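Local coordinates for protein geranyltranstransferase (PDB 1RTR) that probably condenses isopentenyl diphosphate with shorter allylic diphosphates to make farnesyl diphosphate, the fifteen-carbon precursor of longer isoprenoids, at residues Q163-D166 / L167-E171; M212-Q215 / I216-L220; G250-G253 / A254-K257. All blocks are in the same frame, centred on the assembly; numbering follows the deposited sequence.

Contact 1: Q163-D166 / L167-E171; sequences QPID and LETLE
D166 caps the start of the helix that begins at L167, with its carboxylate turned onto T169. Its CG lies between the backbone N and the carbonyl carbon (chi1 63°), which folds the side chain back over the first turn. CB meets only the L167 N of the next residue, as the chain itself requires. CG comes to 4.0 Å from CG of E168, the two side chains crossing obliquely. OD1 does most of the touching: it accepts from the backbone N of T169 at 3.1 Å, the N-cap bond, and the donor arrives nearly along the C-O axis. The same OD1 lies 3.4 Å from E168 CG. OD2 is farther off, 4.2 Å from E168 CG. The carboxylate planes of D166 and E168 stand 70° apart, and their oxygens do not touch.

The first main-chain bond of the helix follows: L170 N donates to D166 O at 3.1 Å, nearly straight (176°). One water takes the D166 N-H at 2.9 Å and also bonds T169 OG1, so it links the residue before the helix to the first turn.

I165 adds an apolar contact on another side of T169. Its CD1 lies 3.9 Å from T169 CG2, the two side chains meeting at about a right angle, and 4.1 Å from L170 CD2.

This loop follows helix 150-159 and leads into helix 167-177. I165 and T169 rest on S160, and I165 also on S243. L167, L170 and E171 pack on Y245 of helix 245-270, and L170 on L248, so the capped end leans on that helix.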
loop_
_atom_site.group_PDB
_atom_site.type_symbol
_atom_site.label_atom_id
_atom_site.label_comp_id
_atom_site.label_asym_id
_atom_site.label_seq_id
_atom_site.Cartn_x
_atom_site.Cartn_y
_atom_site.Cartn_z
ATOM N N GLN A 163 -0.164 -29.194 -2.701
ATOM C CA GLN A 163 -1.418 -29.902 -2.440
ATOM C C GLN A 163 -2.143 -30.091 -3.763
ATOM O O GLN A 163 -1.951 -29.298 -4.689
ATOM C CB GLN A 163 -2.324 -29.130 -1.471
ATOM C CG GLN A 163 -1.662 -28.669 -0.179
ATOM C CD GLN A 163 -1.446 -29.803 0.805
ATOM O OE1 GLN A 163 -2.189 -29.930 1.784
ATOM N NE2 GLN A 163 -0.429 -30.628 0.553
ATOM N N PRO A 164 -2.956 -31.145 -3.866
ATOM C CA PRO A 164 -3.779 -31.358 -5.059
ATOM C C PRO A 164 -5.136 -30.684 -4.876
ATOM O O PRO A 164 -6.074 -31.282 -4.345
ATOM C CB PRO A 164 -3.908 -32.889 -5.133
ATOM C CG PRO A 164 -3.397 -33.405 -3.789
ATOM C CD PRO A 164 -3.151 -32.224 -2.881
ATOM N N ILE A 165 -5.218 -29.431 -5.306
ATOM C CA ILE A 165 -6.435 -28.643 -5.170
ATOM C C ILE A 165 -7.305 -28.854 -6.397
ATOM O O ILE A 165 -6.788 -29.170 -7.464
ATOM C CB ILE A 165 -6.075 -27.153 -4.980
ATOM C CG1 ILE A 165 -5.034 -26.702 -6.015
ATOM C CG2 ILE A 165 -5.526 -26.921 -3.574
ATOM C CD1 ILE A 165 -5.088 -25.230 -6.352
ATOM N N ASP A 166 -8.616 -28.685 -6.242
ATOM C CA ASP A 166 -9.549 -28.775 -7.362
ATOM C C ASP A 166 -9.573 -27.520 -8.264
ATOM O O ASP A 166 -8.888 -26.531 -7.999
ATOM C CB ASP A 166 -10.957 -29.158 -6.877
ATOM C CG ASP A 166 -11.577 -28.128 -5.946
ATOM O OD1 ASP A 166 -11.353 -26.919 -6.126
ATOM O OD2 ASP A 166 -12.346 -28.439 -5.013
ATOM N N LEU A 167 -10.369 -27.568 -9.328
ATOM C CA LEU A 167 -10.374 -26.514 -10.336
ATOM C C LEU A 167 -11.013 -25.196 -9.881
ATOM O O LEU A 167 -10.622 -24.132 -10.364
ATOM C CB LEU A 167 -11.028 -27.011 -11.638
ATOM C CG LEU A 167 -10.940 -26.110 -12.875
ATOM C CD1 LEU A 167 -9.496 -25.986 -13.354
ATOM C CD2 LEU A 167 -11.838 -26.617 -13.984
ATOM N N GLU A 168 -11.992 -25.247 -8.977
ATOM C CA GLU A 168 -12.563 -23.999 -8.470
ATOM C C GLU A 168 -11.544 -23.223 -7.632
ATOM O O GLU A 168 -11.502 -22.003 -7.697
ATOM C CB GLU A 168 -13.886 -24.178 -7.709
ATOM C CG GLU A 168 -14.259 -25.599 -7.377
ATOM C CD GLU A 168 -15.760 -25.792 -7.230
ATOM O OE1 GLU A 168 -16.277 -25.566 -6.105
ATOM O OE2 GLU A 168 -16.414 -26.182 -8.231
ATOM N N THR A 169 -10.726 -23.947 -6.872
ATOM C CA THR A 169 -9.635 -23.369 -6.099
ATOM C C THR A 169 -8.565 -22.749 -7.005
ATOM O O THR A 169 -8.190 -21.587 -6.818
ATOM C CB THR A 169 -9.020 -24.437 -5.147
ATOM O OG1 THR A 169 -10.032 -24.904 -4.250
ATOM C CG2 THR A 169 -7.961 -23.817 -4.200
ATOM N N LEU A 170 -8.083 -23.538 -7.966
ATOM C CA LEU A 170 -7.131 -23.081 -8.981
ATOM C C LEU A 170 -7.589 -21.793 -9.684
ATOM O O LEU A 170 -6.800 -20.868 -9.893
ATOM C CB LEU A 170 -6.914 -24.175 -10.024
ATOM C CG LEU A 170 -5.547 -24.385 -10.681
ATOM C CD1 LEU A 170 -5.635 -24.050 -12.140
ATOM C CD2 LEU A 170 -4.398 -23.609 -10.020
ATOM N N GLU A 171 -8.866 -21.742 -10.039
ATOM C CA GLU A 171 -9.408 -20.581 -10.719
ATOM C C GLU A 171 -9.556 -19.389 -9.785
ATOM O O GLU A 171 -9.310 -18.252 -10.202
ATOM C CB GLU A 171 -10.737 -20.912 -11.378
ATOM C CG GLU A 171 -10.574 -21.718 -12.652
ATOM C CD GLU A 171 -11.904 -22.181 -13.190
ATOM O OE1 GLU A 171 -12.766 -22.610 -12.380
ATOM O OE2 GLU A 171 -12.092 -22.102 -14.419
HETATM O O HOH W 1 -9.331 -27.627 -3.638
#

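Contact 2: M212-Q215 / I216-L220; sequences MMFQ and IKDDL
I216 sets its CG1 anti to the carbonyl carbon (chi1 -60°), and the extended chi2 carries CD1 back along the helix. Both carbons then lie against the M212 carbonyl, CG1 at 3.3 Å from M212 O and CD1 at 3.4 Å. D219 has a similar first torsion (chi1 -79°). Its carboxylate is swung back toward the preceding turn, with OD1 3.5 Å from Q215 O. The partner of that OD1 is the Y245 backbone N, which donates a hydrogen bond to it.

F214 brings the end of its ring near D218. CE2 and OD2 are 4.4 Å apart, the oxygen standing obliquely to the ring. The ring of F214 also meets F288 edge-to-face.

The backbone holds these residues one turn apart. K217 N donates to M213 O at 3.0 Å, nearly straight. D219 N donates to Q215 O at 3.0 Å with the donor tilted from the carbonyl plane. The bond from D218 N to F214 O is weak. K217 runs away from this turn, and its NZ bonds S290 O near the end of the modelled chain.

The run FQIKDD on helix 197-227 matches the start of the second aspartate-rich motif of trans-prenyltransferases. D218 and D219 would be its first two aspartates. In relatives this motif holds magnesium that binds the allylic diphosphate.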
loop_
_atom_site.group_PDB
_atom_site.type_symbol
_atom_site.label_atom_id
_atom_site.label_comp_id
_atom_site.label_asym_id
_atom_site.label_seq_id
_atom_site.Cartn_x
_atom_site.Cartn_y
_atom_site.Cartn_z
ATOM N N MET A 212 -8.200 -14.915 -17.330
ATOM C CA MET A 212 -8.136 -16.374 -17.245
ATOM C C MET A 212 -7.311 -16.979 -18.394
ATOM O O MET A 212 -6.594 -17.958 -18.188
ATOM C CB MET A 212 -9.538 -16.991 -17.148
ATOM C CG MET A 212 -10.383 -16.487 -15.937
ATOM S SD MET A 212 -9.593 -16.556 -14.249
ATOM C CE MET A 212 -9.226 -18.256 -14.122
ATOM N N MET A 213 -7.368 -16.375 -19.584
ATOM C CA MET A 213 -6.516 -16.811 -20.708
ATOM C C MET A 213 -5.058 -16.907 -20.307
ATOM O O MET A 213 -4.384 -17.894 -20.610
ATOM C CB MET A 213 -6.641 -15.881 -21.923
ATOM C CG MET A 213 -8.019 -15.867 -22.584
ATOM S SD MET A 213 -8.054 -14.801 -24.015
ATOM C CE MET A 213 -6.829 -15.650 -24.995
ATOM N N PHE A 214 -4.595 -15.877 -19.605
ATOM C CA PHE A 214 -3.184 -15.663 -19.262
ATOM C C PHE A 214 -2.472 -16.914 -18.728
ATOM O O PHE A 214 -1.441 -17.333 -19.258
ATOM C CB PHE A 214 -3.114 -14.515 -18.235
ATOM C CG PHE A 214 -1.741 -13.935 -18.035
ATOM C CD1 PHE A 214 -1.523 -12.575 -18.245
ATOM C CD2 PHE A 214 -0.676 -14.731 -17.594
ATOM C CE1 PHE A 214 -0.252 -12.013 -18.044
ATOM C CE2 PHE A 214 0.603 -14.188 -17.397
ATOM C CZ PHE A 214 0.816 -12.822 -17.620
ATOM N N GLN A 215 -3.030 -17.509 -17.680
ATOM C CA GLN A 215 -2.357 -18.585 -16.972
ATOM C C GLN A 215 -2.530 -19.927 -17.664
ATOM O O GLN A 215 -1.634 -20.782 -17.603
ATOM C CB GLN A 215 -2.837 -18.650 -15.515
ATOM C CG GLN A 215 -2.292 -17.512 -14.624
ATOM C CD GLN A 215 -0.763 -17.486 -14.556
ATOM O OE1 GLN A 215 -0.114 -18.541 -14.495
ATOM N NE2 GLN A 215 -0.189 -16.286 -14.576
ATOM N N ILE A 216 -3.677 -20.106 -18.324
ATOM C CA ILE A 216 -3.923 -21.298 -19.122
ATOM C C ILE A 216 -2.861 -21.417 -20.203
ATOM O O ILE A 216 -2.206 -22.453 -20.312
ATOM C CB ILE A 216 -5.332 -21.291 -19.742
ATOM C CG1 ILE A 216 -6.399 -21.229 -18.652
ATOM C CG2 ILE A 216 -5.530 -22.542 -20.592
ATOM C CD1 ILE A 216 -7.808 -20.985 -19.166
ATOM N N LYS A 217 -2.673 -20.345 -20.979
ATOM C CA LYS A 217 -1.678 -20.334 -22.061
ATOM C C LYS A 217 -0.324 -20.801 -21.539
ATOM O O LYS A 217 0.312 -21.685 -22.118
ATOM C CB LYS A 217 -1.578 -18.937 -22.690
ATOM C CG LYS A 217 -0.560 -18.782 -23.836
ATOM C CD LYS A 217 0.382 -17.587 -23.576
ATOM C CE LYS A 217 0.448 -16.600 -24.754
ATOM N NZ LYS A 217 1.811 -16.516 -25.383
ATOM N N ASP A 218 0.075 -20.227 -20.410
ATOM C CA ASP A 218 1.352 -20.516 -19.761
ATOM C C ASP A 218 1.522 -21.956 -19.305
ATOM O O ASP A 218 2.611 -22.524 -19.450
ATOM C CB ASP A 218 1.538 -19.583 -18.570
ATOM C CG ASP A 218 2.537 -18.500 -18.847
ATOM O OD1 ASP A 218 3.634 -18.572 -18.249
ATOM O OD2 ASP A 218 2.320 -17.558 -19.652
ATOM N N ASP A 219 0.460 -22.531 -18.731
ATOM C CA ASP A 219 0.456 -23.951 -18.373
ATOM C C ASP A 219 0.645 -24.820 -19.620
ATOM O O ASP A 219 1.465 -25.732 -19.617
ATOM C CB ASP A 219 -0.830 -24.333 -17.638
ATOM C CG ASP A 219 -0.806 -23.934 -16.178
ATOM O OD1 ASP A 219 -1.896 -23.682 -15.626
ATOM O OD2 ASP A 219 0.244 -23.845 -15.495
ATOM N N LEU A 220 -0.098 -24.508 -20.682
ATOM C CA LEU A 220 0.033 -25.204 -21.958
ATOM C C LEU A 220 1.451 -25.133 -22.519
ATOM O O LEU A 220 2.036 -26.168 -22.848
ATOM C CB LEU A 220 -0.991 -24.702 -22.985
ATOM C CG LEU A 220 -2.408 -25.272 -22.827
ATOM C CD1 LEU A 220 -3.435 -24.430 -23.547
ATOM C CD2 LEU A 220 -2.465 -26.734 -23.271
#

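Contact 3: G250-G253 / A254-K257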
loop_
_atom_site.group_PDB
_atom_site.type_symbol
_atom_site.label_atom_id
_atom_site.label_comp_id
_atom_site.label_asym_id
_atom_site.label_seq_id
_atom_site.Cartn_x
_atom_site.Cartn_y
_atom_site.Cartn_z
ATOM N N GLY A 250 -5.946 -32.292 -18.223
ATOM C CA GLY A 250 -5.155 -32.823 -19.310
ATOM C C GLY A 250 -4.959 -31.726 -20.337
ATOM O O GLY A 250 -5.598 -30.661 -20.266
ATOM N N LYS A 251 -4.088 -32.002 -21.300
ATOM C CA LYS A 251 -3.733 -31.068 -22.348
ATOM C C LYS A 251 -4.924 -30.541 -23.147
ATOM O O LYS A 251 -5.042 -29.337 -23.365
ATOM C CB LYS A 251 -2.733 -31.737 -23.272
ATOM C CG LYS A 251 -1.698 -30.807 -23.832
ATOM C CD LYS A 251 -1.143 -31.360 -25.118
ATOM C CE LYS A 251 -2.040 -31.021 -26.294
ATOM N NZ LYS A 251 -1.892 -32.039 -27.375
ATOM N N ASP A 252 -5.818 -31.425 -23.579
ATOM C CA ASP A 252 -6.934 -30.999 -24.433
ATOM C C ASP A 252 -7.998 -30.253 -23.667
ATOM O O ASP A 252 -8.662 -29.381 -24.225
ATOM C CB ASP A 252 -7.556 -32.173 -25.190
ATOM C CG ASP A 252 -6.578 -32.825 -26.134
ATOM O OD1 ASP A 252 -6.001 -32.108 -26.986
ATOM O OD2 ASP A 252 -6.303 -34.046 -26.079
ATOM N N GLY A 253 -8.166 -30.605 -22.399
ATOM C CA GLY A 253 -9.075 -29.890 -21.521
ATOM C C GLY A 253 -8.644 -28.445 -21.333
ATOM O O GLY A 253 -9.473 -27.537 -21.410
ATOM N N ALA A 254 -7.344 -28.248 -21.106
ATOM C CA ALA A 254 -6.747 -26.920 -20.995
ATOM C C ALA A 254 -6.926 -26.082 -22.265
ATOM O O ALA A 254 -7.420 -24.946 -22.201
ATOM C CB ALA A 254 -5.297 -27.018 -20.610
ATOM N N GLU A 255 -6.561 -26.641 -23.416
ATOM C CA GLU A 255 -6.803 -25.970 -24.698
ATOM C C GLU A 255 -8.269 -25.589 -24.886
ATOM O O GLU A 255 -8.579 -24.520 -25.411
ATOM C CB GLU A 255 -6.353 -26.844 -25.866
ATOM C CG GLU A 255 -4.862 -26.791 -26.170
ATOM C CD GLU A 255 -4.414 -27.890 -27.126
ATOM O OE1 GLU A 255 -5.278 -28.601 -27.706
ATOM O OE2 GLU A 255 -3.185 -28.053 -27.306
ATOM N N ASP A 256 -9.175 -26.467 -24.464
ATOM C CA ASP A 256 -10.607 -26.189 -24.562
ATOM C C ASP A 256 -10.969 -24.996 -23.688
ATOM O O ASP A 256 -11.760 -24.138 -24.091
ATOM C CB ASP A 256 -11.434 -27.408 -24.146
ATOM C CG ASP A 256 -11.663 -28.391 -25.289
ATOM O OD1 ASP A 256 -10.863 -28.398 -26.261
ATOM O OD2 ASP A 256 -12.623 -29.212 -25.288
ATOM N N LYS A 257 -10.374 -24.962 -22.494
ATOM C CA LYS A 257 -10.590 -23.904 -21.516
ATOM C C LYS A 257 -10.112 -22.566 -22.069
ATOM O O LYS A 257 -10.857 -21.575 -22.054
ATOM C CB LYS A 257 -9.867 -24.237 -20.207
ATOM C CG LYS A 257 -10.601 -23.769 -18.981
ATOM C CD LYS A 257 -12.022 -24.292 -18.978
ATOM C CE LYS A 257 -12.417 -24.859 -17.637
ATOM N NZ LYS A 257 -13.826 -25.344 -17.747
HETATM O O HOH W 2 -2.601 -30.016 -29.104
#
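K251 and E255 lie side by side one turn apart, their chains pointing the same way. K251 runs out extended and then bends at chi3 (83°), which lays CE beside the glutamate. E255 has CG anti to the carbonyl carbon (chi1 -82°) and an extended chain beyond it. CE of K251 approaches E255 OE2 at 3.3 Å, so of the side-chain atoms a methylene comes nearest. The charged NZ stays 4.2 Å from E255 OE2, beyond a salt bridge. A water bridges the two, accepting from K251 NZ at 2.8 Å and donating to E255 OE2 at 2.7 Å. Y224 OH also hydrogen-bonds OE2.

The other oxygen of E255 faces D252. Their side chains run alongside each other, OD1 of D252 3.7 Å from OE1 of E255, with the carboxylate planes 67° apart. D256 turns back so that its OD1 lies 3.2 Å from D252 O, two acceptors.

All four backbone amides from A254 to K257 donate to the carbonyls of G250 to G253. A254 CB lies 3.6 Å from K251 O and packs against L220 of helix 197-227.

Around E255, its own carboxylate and that of D252 stand near one lysine, K251. The water-linked lysine would offset part of the charge on E255. The nearness of D252 could raise the proton affinity of either carboxylate, which the bonds of E255 OE2 to water and Y224 would partly counter.

The three contacts form one neighbourhood on the same side of the chain's centre. Contacts 2 and 3 have centres about 10 Å apart, and the centre of contact 1 lies about 15 Å from each of theirs. Helices 197-227 and 245-270 follow one another in the chain, with residues 230-242 not modelled. I216 CG2 packs on A254 O at 3.5 Å, and L220 CD2 on A254 CB at 3.9 Å. Contact 1 reaches contact 2 where E171 O meets M212 CE at 3.9 Å, and contact 3 where L167 CD2 meets K257 CE at 4.1 Å. Contact 2 carries the probable diphosphate-binding motif; contact 1, a helix cap, and contact 3, a polar helix turn, are surface contacts beside it.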